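Side-chain contact in 3-oxoacyl-(Acyl-carrier protein) synthase (Burkholderia xenovorans, PDB 4EFI), which probably acts as a 3-oxoacyl-[acyl-carrier-protein] synthase of the KAS III type, a thiolase-related acyltransferase: residues 63-66 with 67-70. Residues are numbered along the deposited sequence; the frame is centred on the assembly and turned at random.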
loop_
_atom_site.group_PDB
_atom_site.type_symbol
_atom_site.label_atom_id
_atom_site.label_comp_id
_atom_site.label_asym_id
_atom_site.label_seq_id
_atom_site.Cartn_x
_atom_site.Cartn_y
_atom_site.Cartn_z
ATOM N N GLN A 63 -10.789 -16.433 -9.149
ATOM C CA GLN A 63 -9.812 -16.464 -10.229
ATOM C C GLN A 63 -8.969 -15.199 -10.383
ATOM O O GLN A 63 -8.137 -15.124 -11.298
ATOM C CB GLN A 63 -10.500 -16.723 -11.570
ATOM C CG GLN A 63 -11.444 -15.608 -12.008
ATOM C CD GLN A 63 -12.896 -15.912 -11.662
ATOM O OE1 GLN A 63 -13.211 -16.384 -10.560
ATOM N NE2 GLN A 63 -13.790 -15.647 -12.608
ATOM N N THR A 64 -9.213 -14.184 -9.561
ATOM C CA THR A 64 -8.484 -12.925 -9.646
ATOM C C THR A 64 -7.514 -12.778 -8.474
ATOM O O THR A 64 -7.925 -12.751 -7.307
ATOM C CB THR A 64 -9.444 -11.727 -9.606
ATOM O OG1 THR A 64 -10.348 -11.804 -10.721
ATOM C CG2 THR A 64 -8.734 -10.411 -9.673
ATOM N N SER A 65 -6.245 -12.647 -8.792
ATOM C CA SER A 65 -5.211 -12.471 -7.781
ATOM C C SER A 65 -4.677 -11.045 -7.798
ATOM O O SER A 65 -4.927 -10.270 -8.727
ATOM C CB SER A 65 -4.053 -13.440 -8.032
ATOM O OG SER A 65 -3.353 -13.037 -9.202
ATOM N N ALA A 66 -3.841 -10.741 -6.807
ATOM C CA ALA A 66 -3.123 -9.473 -6.760
ATOM C C ALA A 66 -2.265 -9.315 -7.999
ATOM O O ALA A 66 -2.212 -8.237 -8.590
ATOM C CB ALA A 66 -2.273 -9.399 -5.497
ATOM N N GLY A 67 -1.615 -10.395 -8.427
ATOM C CA GLY A 67 -0.848 -10.378 -9.653
ATOM C C GLY A 67 -1.697 -9.987 -10.856
ATOM O O GLY A 67 -1.230 -9.300 -11.779
ATOM N N ASP A 68 -2.911 -10.517 -10.926
ATOM C CA ASP A 68 -3.791 -10.191 -12.057
ATOM C C ASP A 68 -4.154 -8.699 -12.045
ATOM O O ASP A 68 -4.207 -8.048 -13.095
ATOM C CB ASP A 68 -5.098 -10.993 -12.001
ATOM C CG ASP A 68 -4.926 -12.488 -12.196
ATOM O OD1 ASP A 68 -4.033 -12.904 -12.989
ATOM O OD2 ASP A 68 -5.703 -13.234 -11.562
ATOM N N LEU A 69 -4.473 -8.166 -10.878
ATOM C CA LEU A 69 -4.836 -6.765 -10.744
ATOM C C LEU A 69 -3.678 -5.887 -11.138
ATOM O O LEU A 69 -3.848 -4.895 -11.864
ATOM C CB LEU A 69 -5.270 -6.450 -9.309
ATOM C CG LEU A 69 -6.525 -7.170 -8.803
ATOM C CD1 LEU A 69 -6.746 -6.928 -7.321
ATOM C CD2 LEU A 69 -7.752 -6.734 -9.602
ATOM N N CYS A 70 -2.479 -6.229 -10.675
ATOM C CA CYS A 70 -1.283 -5.495 -11.080
ATOM C C CYS A 70 -0.989 -5.612 -12.562
ATOM O O CYS A 70 -0.563 -4.630 -13.167
ATOM C CB CYS A 70 -0.056 -5.949 -10.289
ATOM S SG CYS A 70 -0.132 -5.561 -8.504
#
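Ser65 and Asp68 exchange hydrogen bonds in a capping box that starts helix 66-81, with Ser65 at the N-cap. The hydroxyl oxygen of Ser65 accepts from the first-turn amide, Asp68 N to Ser65 OG, over 3.1 Å. In return the carboxylate reaches back across the helix start, and Ser65 N donates to Asp68 OD2 at 2.9 Å with an N-H...O angle of 163°, meeting that oxygen from above the carboxylate plane. Both side-chain torsions serve this exchange: OG of Ser65 lies between its own backbone N and carbonyl carbon (chi1 70°), while CG of Asp68 stands anti to its carbonyl carbon (chi1 -66°), which swings the acid toward the N-terminal end. A negative group here probably interacts favourably with the helix dipole. From the cap onward, the regular helical bonds begin with Leu69 N to Ser65 O, 3.0 Å, and Cys70 N to Ala66 O, 2.9 Å.

Alongside, the buried side chains of Thr64 and Leu69 lie roughly perpendicular to each other where they meet. OG1 of Thr64 is hydrogen-bonded to Asp61. Further out, Arg71 forms a salt bridge with OD1 of Asp68, and Asn99 is a second hydrogen-bond partner for Ser65 OG. The loop before the cap packs on the first turn through Thr64 CG2, 3.8 Å from Leu69 CD2.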